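FMN-dependent nitronate monooxygenase (Shewanella oneidensis, PDB 5LSM) binds FMN and probably uses it to oxidise propionate 3-nitronate with molecular oxygen, yielding 3-oxopropanoate, nitrate and nitrite, a likely detoxification reaction. Local coordinates at residues A50-L55 and A122-E127; A91-E96 and A285-M290; A161-A166 and G184-E189. All coordinates share one frame; numbering follows the deposited sequence.

How the interactions relate
Followed from the N terminus, the chain enters interaction 1 at residues 50-55, passes through 91-96, the first half of interaction 2, and closes interaction 1 at 122-127; these two contacts therefore cross. Interaction 3 opens at 161-166 and closes only 18 residues later at 184-189, wholly within the long loop that interaction 2 completes at 285-290, and in series after interaction 1. Interaction 1 joins two neighbouring outer helices of the TIM barrel, interaction 3 lays the loop that follows strand 181-182 on another outer helix, and interaction 2 ties two helices outside the barrel sheet. The centres of interactions 1 and 2 lie about 39 Å apart, on opposite sides of the chain's centre.

Interaction 1: residues A50-L55 and A122-E127; sequences ALEAEL and AKFKPE
Leu-55 and Phe-124 make the main contact here, a CH-pi interaction in which Leu-55 CB stands 3.7 Å from the centroid of the Phe-124 ring and only 7° off its normal. The phenyl ring is thus laid flat against the root of the leucine side chain. With its CG anti to the carbonyl carbon (chi1 -82°), Leu-55 carries its isobutyl group toward the CD2 side of the ring, and the apolar contact there runs from Leu-55 CD1 to Phe-124 CD2 at 3.8 Å.

Looser van der Waals contacts come from the preceding turn of helix. Glu-52 CG lies 4.0 Å from Phe-124 CE2, so the methylene part of this acidic chain, not its carboxylate, meets the ring. The carbonyl oxygen Glu-52 O approaches Phe-124 CZ obliquely and also accepts a bond from Thr-56 OG1.

Polar linkage is supplied by Arg-59, further along helix 48-59, which bonds Phe-124 O and pairs with Glu-127 OE2. Beneath the aromatic contact, Leu-55 also packs on Leu-121, on Leu-41 of strand 39-42 and on Ile-66 and Val-68 of strand 66-71, so that helices 48-59 and 115-124 sit side by side on the outside of the barrel strands.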
ATOM      1  N   ALA A  50      17.703 -32.059   1.515  1.00 46.01           N
ATOM      2  CA  ALA A  50      17.953 -30.741   2.086  1.00 39.58           C
ATOM      3  C   ALA A  50      16.986 -30.465   3.242  1.00 38.15           C
ATOM      4  O   ALA A  50      17.399 -30.010   4.300  1.00 35.69           O
ATOM      5  CB  ALA A  50      17.834 -29.660   1.016  1.00 39.70           C
ATOM      6  N   LEU A  51      15.713 -30.796   3.049  1.00 39.29           N
ATOM      7  CA  LEU A  51      14.671 -30.534   4.051  1.00 38.32           C
ATOM      8  C   LEU A  51      15.008 -31.199   5.376  1.00 42.26           C
ATOM      9  O   LEU A  51      15.078 -30.535   6.417  1.00 47.38           O
ATOM     10  CB  LEU A  51      13.295 -31.022   3.548  1.00 37.48           C
ATOM     11  CG  LEU A  51      12.115 -30.952   4.538  1.00 39.26           C
ATOM     12  CD1 LEU A  51      11.859 -29.532   5.027  1.00 36.94           C
ATOM     13  CD2 LEU A  51      10.855 -31.544   3.921  1.00 37.58           C
ATOM     14  N   GLU A  52      15.236 -32.507   5.325  1.00 45.41           N
ATOM     15  CA  GLU A  52      15.559 -33.295   6.520  1.00 43.03           C
ATOM     16  C   GLU A  52      16.872 -32.833   7.191  1.00 36.39           C
ATOM     17  O   GLU A  52      16.974 -32.767   8.421  1.00 34.17           O
ATOM     18  CB  GLU A  52      15.650 -34.773   6.139  1.00 43.16           C
ATOM     19  CG  GLU A  52      15.552 -35.732   7.311  1.00 48.88           C
ATOM     20  CD  GLU A  52      15.260 -37.155   6.868  1.00 55.08           C
ATOM     21  OE1 GLU A  52      14.241 -37.384   6.175  1.00 56.17           O
ATOM     22  OE2 GLU A  52      16.072 -38.041   7.184  1.00 65.15           O
ATOM     23  N   ALA A  53      17.881 -32.555   6.372  1.00 34.30           N
ATOM     24  CA  ALA A  53      19.158 -32.024   6.860  1.00 35.81           C
ATOM     25  C   ALA A  53      18.918 -30.749   7.664  1.00 39.25           C
ATOM     26  O   ALA A  53      19.373 -30.610   8.789  1.00 41.51           O
ATOM     27  CB  ALA A  53      20.097 -31.730   5.682  1.00 31.72           C
ATOM     28  N   GLU A  54      18.181 -29.822   7.070  1.00 42.53           N
ATOM     29  CA  GLU A  54      18.068 -28.498   7.626  1.00 44.72           C
ATOM     30  C   GLU A  54      17.249 -28.517   8.920  1.00 42.79           C
ATOM     31  O   GLU A  54      17.573 -27.806   9.866  1.00 44.45           O
ATOM     32  CB  GLU A  54      17.492 -27.534   6.596  1.00 40.31           C
ATOM     33  CG  GLU A  54      18.000 -26.122   6.774  1.00 49.47           C
ATOM     34  CD  GLU A  54      19.021 -25.707   5.748  1.00 46.87           C
ATOM     35  OE1 GLU A  54      20.123 -25.318   6.160  1.00 53.45           O
ATOM     36  OE2 GLU A  54      18.687 -25.659   4.545  1.00 57.01           O
ATOM     37  N   LEU A  55      16.288 -29.429   9.009  1.00 39.41           N
ATOM     38  CA  LEU A  55      15.506 -29.589  10.237  1.00 39.52           C
ATOM     39  C   LEU A  55      16.323 -30.264  11.312  1.00 42.53           C
ATOM     40  O   LEU A  55      16.142 -29.974  12.496  1.00 37.96           O
ATOM     41  CB  LEU A  55      14.214 -30.390   9.988  1.00 38.85           C
ATOM     42  CG  LEU A  55      13.045 -29.568   9.431  1.00 41.32           C
ATOM     43  CD1 LEU A  55      12.039 -30.463   8.736  1.00 44.36           C
ATOM     44  CD2 LEU A  55      12.374 -28.755  10.532  1.00 40.72           C
ATOM     45  N   ALA A 122       6.865 -35.329   9.677  1.00 43.94           N
ATOM     46  CA  ALA A 122       6.236 -36.102  10.740  1.00 45.67           C
ATOM     47  C   ALA A 122       7.264 -36.515  11.789  1.00 45.38           C
ATOM     48  O   ALA A 122       6.929 -36.635  12.953  1.00 46.46           O
ATOM     49  CB  ALA A 122       5.549 -37.323  10.163  1.00 43.52           C
ATOM     50  N   LYS A 123       8.510 -36.740  11.364  1.00 51.26           N
ATOM     51  CA  LYS A 123       9.603 -37.088  12.287  1.00 50.54           C
ATOM     52  C   LYS A 123       9.930 -35.947  13.262  1.00 52.55           C
ATOM     53  O   LYS A 123      10.232 -36.192  14.425  1.00 56.19           O
ATOM     54  CB  LYS A 123      10.864 -37.486  11.504  1.00 52.04           C
ATOM     55  N   PHE A 124       9.826 -34.703  12.799  1.00 53.45           N
ATOM     56  CA  PHE A 124      10.250 -33.545  13.595  1.00 45.68           C
ATOM     57  C   PHE A 124       9.114 -32.860  14.350  1.00 42.70           C
ATOM     58  O   PHE A 124       9.341 -32.313  15.423  1.00 54.01           O
ATOM     59  CB  PHE A 124      10.993 -32.534  12.712  1.00 41.60           C
ATOM     60  CG  PHE A 124      12.270 -33.069  12.143  1.00 41.55           C
ATOM     61  CD1 PHE A 124      13.413 -33.149  12.928  1.00 41.95           C
ATOM     62  CD2 PHE A 124      12.298 -33.617  10.874  1.00 42.28           C
ATOM     63  CE1 PHE A 124      14.571 -33.722  12.438  1.00 38.07           C
ATOM     64  CE2 PHE A 124      13.467 -34.153  10.361  1.00 40.78           C
ATOM     65  CZ  PHE A 124      14.602 -34.215  11.147  1.00 38.40           C
ATOM     66  N   LYS A 125       7.908 -32.868  13.784  1.00 44.60           N
ATOM     67  CA  LYS A 125       6.707 -32.295  14.442  1.00 43.48           C
ATOM     68  C   LYS A 125       6.841 -30.821  14.821  1.00 42.25           C
ATOM     69  O   LYS A 125       6.889 -30.484  16.000  1.00 34.27           O
ATOM     70  CB  LYS A 125       6.311 -33.112  15.665  1.00 42.74           C
ATOM     71  CG  LYS A 125       5.732 -34.472  15.308  1.00 45.75           C
ATOM     72  CD  LYS A 125       4.877 -35.019  16.433  1.00 51.98           C
ATOM     73  CE  LYS A 125       5.666 -35.124  17.730  1.00 56.42           C
ATOM     74  NZ  LYS A 125       5.046 -36.126  18.639  1.00 59.64           N
ATOM     75  N   PRO A 126       6.869 -29.939  13.806  1.00 45.95           N
ATOM     76  CA  PRO A 126       7.065 -28.502  13.959  1.00 43.14           C
ATOM     77  C   PRO A 126       5.980 -27.842  14.773  1.00 36.07           C
ATOM     78  O   PRO A 126       4.816 -28.105  14.567  1.00 41.16           O
ATOM     79  CB  PRO A 126       7.004 -27.984  12.524  1.00 47.31           C
ATOM     80  CG  PRO A 126       7.419 -29.135  11.693  1.00 54.02           C
ATOM     81  CD  PRO A 126       6.859 -30.336  12.387  1.00 51.35           C
ATOM     82  N   GLU A 127       6.370 -26.891  15.597  1.00 32.45           N
ATOM     83  CA  GLU A 127       5.425 -26.164  16.415  1.00 32.07           C
ATOM     84  C   GLU A 127       4.468 -25.387  15.523  1.00 28.47           C
ATOM     85  O   GLU A 127       3.254 -25.369  15.743  1.00 22.30           O
ATOM     86  CB  GLU A 127       6.170 -25.241  17.382  1.00 35.51           C
ATOM     87  CG  GLU A 127       6.953 -25.992  18.471  1.00 39.32           C
ATOM     88  CD  GLU A 127       8.161 -26.773  17.933  1.00 48.37           C
ATOM     89  OE1 GLU A 127       8.717 -26.402  16.866  1.00 46.85           O
ATOM     90  OE2 GLU A 127       8.569 -27.759  18.579  1.00 61.63           O
TER

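Interaction 2: residues A91-E96 and A285-M290; sequences APYFAE and AEMGPM
Tyr-93 spans the gap to Glu-286 and Met-287, joining the first turn of helix 91-97 to the last turn of helix 282-287 in a helix-to-helix contact outside the parallel sheet of the TIM barrel. The backbones stay well apart, with 11.2 Å between Tyr-93 CA and Glu-286 CA, and the phenol bridges that distance. Its hydroxyl does the polar work: Tyr-93 OH donates to Glu-286 OE1 at 2.6 Å. The acceptor uses its anti lone pair, the one turned away from the other carboxylate oxygen, and carboxylate and ring lie nearly coplanar, their planes 12° apart. Glu-286 reaches the phenol with an extended chain (chi2 176°).

Met-287 comes to the ring's edge as well, running alongside the tyrosine in the opposite direction. Its CG lies 3.5 Å from Tyr-93 OH and 4.0 Å from Tyr-93 CE2, while the chain beyond is bent at chi2 and chi3, and the side chain also touches Trp-86, Gln-89 and Leu-90. The tyrosine ring itself packs edge-to-face with Phe-319 and touches Leu-307. A phenylalanine at Tyr-93 would probably leave Glu-286 OE1 without this donor and its carboxylate less firmly oriented.

One residue on, Phe-94 packs on Leu-87 of helix 80-89 and Leu-307 of helix 301-313. Farther along, Glu-96 does not bond to Glu-286; its OE1 lies 6.5 Å from Glu-286 OE1. Arg-282 serves both acids and is likely to offset their mutual repulsion: its NE pairs with Glu-286 OE2, and its NH2 with Glu-96 OE1.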
ATOM      1  N   ALA A  91      15.194 -13.480 -26.470  1.00 35.59           N
ATOM      2  CA  ALA A  91      16.308 -13.771 -27.368  1.00 35.28           C
ATOM      3  C   ALA A  91      17.409 -12.677 -27.380  1.00 34.45           C
ATOM      4  O   ALA A  91      18.590 -12.992 -27.290  1.00 37.21           O
ATOM      5  CB  ALA A  91      15.785 -14.038 -28.772  1.00 32.27           C
ATOM      6  N   PRO A  92      17.018 -11.393 -27.432  1.00 31.82           N
ATOM      7  CA  PRO A  92      17.999 -10.309 -27.395  1.00 32.89           C
ATOM      8  C   PRO A  92      18.972 -10.345 -26.211  1.00 34.92           C
ATOM      9  O   PRO A  92      20.165 -10.050 -26.378  1.00 34.34           O
ATOM     10  CB  PRO A  92      17.128  -9.058 -27.307  1.00 32.51           C
ATOM     11  CG  PRO A  92      15.864  -9.437 -27.992  1.00 31.91           C
ATOM     12  CD  PRO A  92      15.652 -10.885 -27.668  1.00 33.44           C
ATOM     13  N   TYR A  93      18.471 -10.681 -25.024  1.00 34.06           N
ATOM     14  CA  TYR A  93      19.340 -10.798 -23.858  1.00 35.02           C
ATOM     15  C   TYR A  93      20.264 -11.983 -23.989  1.00 37.16           C
ATOM     16  O   TYR A  93      21.435 -11.891 -23.649  1.00 39.99           O
ATOM     17  CB  TYR A  93      18.543 -10.906 -22.564  1.00 33.71           C
ATOM     18  CG  TYR A  93      17.638  -9.734 -22.317  1.00 32.23           C
ATOM     19  CD1 TYR A  93      18.145  -8.433 -22.247  1.00 28.04           C
ATOM     20  CD2 TYR A  93      16.268  -9.917 -22.185  1.00 31.47           C
ATOM     21  CE1 TYR A  93      17.306  -7.349 -22.059  1.00 27.64           C
ATOM     22  CE2 TYR A  93      15.422  -8.848 -21.986  1.00 35.01           C
ATOM     23  CZ  TYR A  93      15.941  -7.564 -21.925  1.00 32.72           C
ATOM     24  OH  TYR A  93      15.073  -6.522 -21.721  1.00 32.76           O
ATOM     25  N   PHE A  94      19.744 -13.096 -24.484  1.00 39.41           N
ATOM     26  CA  PHE A  94      20.569 -14.278 -24.666  1.00 43.76           C
ATOM     27  C   PHE A  94      21.726 -13.961 -25.598  1.00 43.06           C
ATOM     28  O   PHE A  94      22.875 -14.274 -25.304  1.00 48.56           O
ATOM     29  CB  PHE A  94      19.742 -15.424 -25.234  1.00 45.26           C
ATOM     30  CG  PHE A  94      18.690 -15.918 -24.303  1.00 43.21           C
ATOM     31  CD1 PHE A  94      18.994 -16.200 -22.984  1.00 47.37           C
ATOM     32  CD2 PHE A  94      17.397 -16.098 -24.740  1.00 44.51           C
ATOM     33  CE1 PHE A  94      18.026 -16.679 -22.125  1.00 48.42           C
ATOM     34  CE2 PHE A  94      16.426 -16.579 -23.892  1.00 41.42           C
ATOM     35  CZ  PHE A  94      16.733 -16.846 -22.577  1.00 46.88           C
ATOM     36  N   ALA A  95      21.415 -13.279 -26.688  1.00 41.69           N
ATOM     37  CA  ALA A  95      22.436 -12.756 -27.590  1.00 44.60           C
ATOM     38  C   ALA A  95      23.438 -11.821 -26.878  1.00 38.84           C
ATOM     39  O   ALA A  95      24.645 -11.988 -26.984  1.00 34.30           O
ATOM     40  CB  ALA A  95      21.771 -12.038 -28.759  1.00 43.84           C
ATOM     41  N   GLU A  96      22.930 -10.807 -26.192  1.00 43.37           N
ATOM     42  CA  GLU A  96      23.797  -9.852 -25.505  1.00 39.04           C
ATOM     43  C   GLU A  96      24.794 -10.588 -24.607  1.00 31.57           C
ATOM     44  O   GLU A  96      25.998 -10.429 -24.744  1.00 35.36           O
ATOM     45  CB  GLU A  96      22.953  -8.857 -24.705  1.00 40.88           C
ATOM     46  CG  GLU A  96      23.750  -7.972 -23.761  1.00 48.05           C
ATOM     47  CD  GLU A  96      22.905  -6.908 -23.103  1.00 49.92           C
ATOM     48  OE1 GLU A  96      21.681  -6.895 -23.354  1.00 55.95           O
ATOM     49  OE2 GLU A  96      23.467  -6.082 -22.342  1.00 50.92           O
ATOM     50  N   ALA A 285      12.164  -2.985 -15.734  1.00 26.82           N
ATOM     51  CA  ALA A 285      11.882  -1.738 -16.446  1.00 27.43           C
ATOM     52  C   ALA A 285      11.624  -1.955 -17.951  1.00 34.18           C
ATOM     53  O   ALA A 285      10.757  -1.299 -18.526  1.00 38.76           O
ATOM     54  CB  ALA A 285      12.999  -0.741 -16.239  1.00 25.59           C
ATOM     55  N   GLU A 286      12.324  -2.909 -18.569  1.00 32.67           N
ATOM     56  CA  GLU A 286      12.265  -3.075 -20.031  1.00 35.72           C
ATOM     57  C   GLU A 286      11.181  -4.039 -20.444  1.00 35.78           C
ATOM     58  O   GLU A 286      10.638  -3.905 -21.522  1.00 42.50           O
ATOM     59  CB  GLU A 286      13.610  -3.552 -20.597  1.00 32.46           C
ATOM     60  CG  GLU A 286      14.701  -2.502 -20.510  1.00 34.01           C
ATOM     61  CD  GLU A 286      16.052  -3.015 -20.981  1.00 38.91           C
ATOM     62  OE1 GLU A 286      16.151  -4.205 -21.340  1.00 38.56           O
ATOM     63  OE2 GLU A 286      17.029  -2.234 -20.961  1.00 38.03           O
ATOM     64  N   MET A 287      10.875  -5.011 -19.587  1.00 36.30           N
ATOM     65  CA  MET A 287       9.958  -6.097 -19.927  1.00 35.11           C
ATOM     66  C   MET A 287       8.692  -6.112 -19.053  1.00 35.48           C
ATOM     67  O   MET A 287       7.773  -6.907 -19.293  1.00 39.35           O
ATOM     68  CB  MET A 287      10.684  -7.453 -19.823  1.00 34.81           C
ATOM     69  CG  MET A 287      11.828  -7.633 -20.823  1.00 38.48           C
ATOM     70  SD  MET A 287      11.268  -7.720 -22.544  1.00 42.61           S
ATOM     71  CE  MET A 287      10.364  -9.274 -22.514  1.00 47.91           C
ATOM     72  N   GLY A 288       8.605  -5.200 -18.094  1.00 34.33           N
ATOM     73  CA  GLY A 288       7.489  -5.195 -17.146  1.00 36.77           C
ATOM     74  C   GLY A 288       7.186  -3.807 -16.616  1.00 38.97           C
ATOM     75  O   GLY A 288       7.093  -2.869 -17.391  1.00 41.36           O
ATOM     76  N   PRO A 289       7.071  -3.657 -15.283  1.00 37.98           N
ATOM     77  CA  PRO A 289       7.314  -4.682 -14.272  1.00 37.10           C
ATOM     78  C   PRO A 289       6.441  -5.949 -14.404  1.00 37.76           C
ATOM     79  O   PRO A 289       6.918  -7.064 -14.123  1.00 40.45           O
ATOM     80  CB  PRO A 289       7.005  -3.942 -12.974  1.00 39.29           C
ATOM     81  N   MET A 290       5.178  -5.776 -14.810  1.00 36.62           N
ATOM     82  CA  MET A 290       4.247  -6.897 -15.014  1.00 36.35           C
ATOM     83  C   MET A 290       4.185  -7.240 -16.486  1.00 40.64           C
ATOM     84  O   MET A 290       4.251  -6.349 -17.334  1.00 40.59           O
ATOM     85  CB  MET A 290       2.825  -6.536 -14.540  1.00 37.47           C
ATOM     86  CG  MET A 290       2.637  -6.467 -13.025  1.00 38.59           C
ATOM     87  SD  MET A 290       3.120  -7.959 -12.121  1.00 40.78           S
ATOM     88  CE  MET A 290       1.767  -9.075 -12.489  1.00 39.04           C
TER

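Interaction 3: residues A161-A166 and G184-E189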
ATOM      1  N   ALA A 161      -8.924 -14.126   4.275  1.00 30.76           N
ATOM      2  CA  ALA A 161      -8.818 -14.360   5.704  1.00 31.28           C
ATOM      3  C   ALA A 161     -10.002 -15.218   6.215  1.00 33.50           C
ATOM      4  O   ALA A 161      -9.830 -16.101   7.059  1.00 28.80           O
ATOM      5  CB  ALA A 161      -8.749 -13.038   6.442  1.00 29.26           C
ATOM      6  N   LEU A 162     -11.192 -14.969   5.676  1.00 31.83           N
ATOM      7  CA  LEU A 162     -12.371 -15.701   6.080  1.00 32.47           C
ATOM      8  C   LEU A 162     -12.312 -17.135   5.567  1.00 32.05           C
ATOM      9  O   LEU A 162     -12.825 -18.061   6.212  1.00 30.61           O
ATOM     10  CB  LEU A 162     -13.628 -15.012   5.566  1.00 33.69           C
ATOM     11  CG  LEU A 162     -13.981 -13.710   6.286  1.00 37.18           C
ATOM     12  CD1 LEU A 162     -14.884 -12.827   5.439  1.00 36.90           C
ATOM     13  CD2 LEU A 162     -14.634 -14.005   7.619  1.00 34.80           C
ATOM     14  N   TRP A 163     -11.709 -17.314   4.398  1.00 31.07           N
ATOM     15  CA  TRP A 163     -11.533 -18.643   3.835  1.00 32.47           C
ATOM     16  C   TRP A 163     -10.586 -19.450   4.709  1.00 32.26           C
ATOM     17  O   TRP A 163     -10.825 -20.617   4.963  1.00 30.57           O
ATOM     18  CB  TRP A 163     -10.979 -18.572   2.416  1.00 33.51           C
ATOM     19  CG  TRP A 163     -10.930 -19.924   1.738  1.00 38.43           C
ATOM     20  CD1 TRP A 163     -11.956 -20.551   1.110  1.00 39.61           C
ATOM     21  CD2 TRP A 163      -9.798 -20.796   1.624  1.00 36.50           C
ATOM     22  NE1 TRP A 163     -11.539 -21.753   0.611  1.00 43.55           N
ATOM     23  CE2 TRP A 163     -10.217 -21.926   0.906  1.00 39.28           C
ATOM     24  CE3 TRP A 163      -8.482 -20.737   2.074  1.00 40.48           C
ATOM     25  CZ2 TRP A 163      -9.361 -22.977   0.598  1.00 39.71           C
ATOM     26  CZ3 TRP A 163      -7.622 -21.787   1.764  1.00 42.21           C
ATOM     27  CH2 TRP A 163      -8.069 -22.894   1.044  1.00 42.78           C
ATOM     28  N   LEU A 164      -9.511 -18.814   5.163  1.00 30.86           N
ATOM     29  CA  LEU A 164      -8.535 -19.471   6.010  1.00 32.52           C
ATOM     30  C   LEU A 164      -9.099 -19.849   7.400  1.00 33.91           C
ATOM     31  O   LEU A 164      -8.861 -20.951   7.899  1.00 31.35           O
ATOM     32  CB  LEU A 164      -7.298 -18.597   6.156  1.00 29.21           C
ATOM     33  CG  LEU A 164      -6.531 -18.385   4.860  1.00 31.03           C
ATOM     34  CD1 LEU A 164      -5.465 -17.315   5.025  1.00 30.96           C
ATOM     35  CD2 LEU A 164      -5.902 -19.686   4.404  1.00 33.39           C
ATOM     36  N   GLU A 165      -9.848 -18.943   8.010  1.00 34.53           N
ATOM     37  CA  GLU A 165     -10.494 -19.238   9.274  1.00 34.12           C
ATOM     38  C   GLU A 165     -11.417 -20.435   9.128  1.00 33.87           C
ATOM     39  O   GLU A 165     -11.337 -21.396   9.894  1.00 34.69           O
ATOM     40  CB  GLU A 165     -11.287 -18.041   9.745  1.00 35.45           C
ATOM     41  CG  GLU A 165     -11.753 -18.140  11.184  1.00 41.17           C
ATOM     42  CD  GLU A 165     -12.488 -16.895  11.623  1.00 44.90           C
ATOM     43  OE1 GLU A 165     -13.344 -16.417  10.845  1.00 44.23           O
ATOM     44  OE2 GLU A 165     -12.185 -16.375  12.721  1.00 51.02           O
ATOM     45  N   ALA A 166     -12.234 -20.393   8.080  1.00 33.49           N
ATOM     46  CA  ALA A 166     -13.258 -21.406   7.819  1.00 31.23           C
ATOM     47  C   ALA A 166     -12.650 -22.790   7.608  1.00 30.73           C
ATOM     48  O   ALA A 166     -13.265 -23.786   7.917  1.00 39.81           O
ATOM     49  CB  ALA A 166     -14.081 -21.003   6.597  1.00 29.40           C
ATOM     50  N   GLY A 184       0.879 -13.616  -1.567  1.00 30.74           N
ATOM     51  CA  GLY A 184       0.379 -14.912  -1.173  1.00 29.43           C
ATOM     52  C   GLY A 184      -1.110 -15.063  -1.426  1.00 32.88           C
ATOM     53  O   GLY A 184      -1.765 -15.894  -0.784  1.00 33.31           O
ATOM     54  N   HIS A 185      -1.634 -14.290  -2.385  1.00 32.41           N
ATOM     55  CA  HIS A 185      -3.058 -14.343  -2.770  1.00 30.65           C
ATOM     56  C   HIS A 185      -3.452 -15.641  -3.461  1.00 30.80           C
ATOM     57  O   HIS A 185      -2.623 -16.343  -4.002  1.00 38.63           O
ATOM     58  CB  HIS A 185      -3.415 -13.174  -3.684  1.00 29.29           C
ATOM     59  CG  HIS A 185      -2.788 -13.250  -5.036  1.00 31.36           C
ATOM     60  ND1 HIS A 185      -1.571 -12.681  -5.322  1.00 29.96           N
ATOM     61  CD2 HIS A 185      -3.198 -13.846  -6.178  1.00 39.45           C
ATOM     62  CE1 HIS A 185      -1.278 -12.878  -6.592  1.00 30.13           C
ATOM     63  NE2 HIS A 185      -2.232 -13.614  -7.126  1.00 34.98           N
ATOM     64  N   PHE A 186      -4.730 -15.978  -3.407  1.00 31.07           N
ATOM     65  CA  PHE A 186      -5.170 -17.262  -3.919  1.00 29.18           C
ATOM     66  C   PHE A 186      -6.636 -17.320  -4.283  1.00 28.07           C
ATOM     67  O   PHE A 186      -7.026 -18.248  -4.935  1.00 29.99           O
ATOM     68  CB  PHE A 186      -4.840 -18.384  -2.927  1.00 29.74           C
ATOM     69  CG  PHE A 186      -5.458 -18.193  -1.569  1.00 28.34           C
ATOM     70  CD1 PHE A 186      -6.743 -18.661  -1.302  1.00 25.52           C
ATOM     71  CD2 PHE A 186      -4.760 -17.540  -0.560  1.00 28.40           C
ATOM     72  CE1 PHE A 186      -7.322 -18.465  -0.065  1.00 25.52           C
ATOM     73  CE2 PHE A 186      -5.344 -17.328   0.683  1.00 27.58           C
ATOM     74  CZ  PHE A 186      -6.622 -17.797   0.930  1.00 26.06           C
ATOM     75  N   LEU A 187      -7.454 -16.359  -3.851  1.00 30.37           N
ATOM     76  CA  LEU A 187      -8.846 -16.298  -4.308  1.00 28.17           C
ATOM     77  C   LEU A 187      -9.024 -15.510  -5.608  1.00 30.55           C
ATOM     78  O   LEU A 187      -9.975 -15.748  -6.344  1.00 38.42           O
ATOM     79  CB  LEU A 187      -9.780 -15.768  -3.210  1.00 27.57           C
ATOM     80  CG  LEU A 187     -10.015 -16.696  -1.995  1.00 28.84           C
ATOM     81  CD1 LEU A 187     -11.147 -16.193  -1.117  1.00 31.63           C
ATOM     82  CD2 LEU A 187     -10.309 -18.120  -2.415  1.00 29.95           C
ATOM     83  N   SER A 188      -8.065 -14.670  -5.965  1.00 33.00           N
ATOM     84  CA  SER A 188      -8.232 -13.810  -7.139  1.00 33.58           C
ATOM     85  C   SER A 188      -6.910 -13.363  -7.738  1.00 31.86           C
ATOM     86  O   SER A 188      -5.966 -13.060  -7.017  1.00 36.13           O
ATOM     87  CB  SER A 188      -9.059 -12.583  -6.760  1.00 34.13           C
ATOM     88  OG  SER A 188      -9.067 -11.615  -7.798  1.00 36.37           O
ATOM     89  N   GLU A 189      -6.866 -13.250  -9.058  1.00 33.75           N
ATOM     90  CA  GLU A 189      -5.670 -12.753  -9.747  1.00 35.49           C
ATOM     91  C   GLU A 189      -5.622 -11.217  -9.803  1.00 30.81           C
ATOM     92  O   GLU A 189      -4.592 -10.632 -10.089  1.00 32.12           O
ATOM     93  CB  GLU A 189      -5.601 -13.331 -11.159  1.00 41.49           C
ATOM     94  CG  GLU A 189      -5.687 -14.849 -11.199  1.00 47.47           C
ATOM     95  CD  GLU A 189      -4.712 -15.486 -12.178  1.00 55.76           C
ATOM     96  OE1 GLU A 189      -4.469 -16.706 -12.050  1.00 58.67           O
ATOM     97  OE2 GLU A 189      -4.200 -14.778 -13.080  1.00 60.11           O
TER
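Phe-186 and Leu-187, whose side chains both meet Trp-163, donate their backbone N-H groups to one carboxylate oxygen, Glu-160 OE2. Because Glu-160 belongs to the same helix as Trp-163, its forked acceptance pins the loop beside the helix just where the aromatic contact follows.

From this backbone the Phe-186 side chain reaches toward the helix with CG between the backbone N and the carbonyl carbon (chi1 58°), a crowded position that sends the ring at Trp-163. The tip of the phenyl leads: Phe-186 CE1 comes to 3.3 Å from Trp-163 CE3, on the benzo half of the indole. The two six-membered rings have centroids 5.1 Å apart and planes inclined at 55°, an oblique meeting that is neither a stack nor a T-shaped pair. Trp-163 presents this part of its ring by holding CG anti to the backbone N (chi1 -173°).

Leu-164 meets the same phenyl tip, its CG 4.0 Å from Phe-186 CZ, and continues inward onto Ser-153 and Ala-155 of strand 150-155. Leu-187 adds a looser apolar touch, with its CD1 4.3 Å from Trp-163 CB. The loop follows the barrel strand 171-175 and strand 181-182, and its first residue bonds through Gly-184 N to OE1 of Gln-175, a residue that binds FMN; the side chain of Phe-186 itself lies about 11 Å from the flavin.

Within the two segments the contact is wholly carbon against carbon, so ring shape and close fit hold the side chains together. The two N-H bonds to Glu-160, whose carboxylate is probably ionised, are likely to help hold the backbone from which Phe-186 projects.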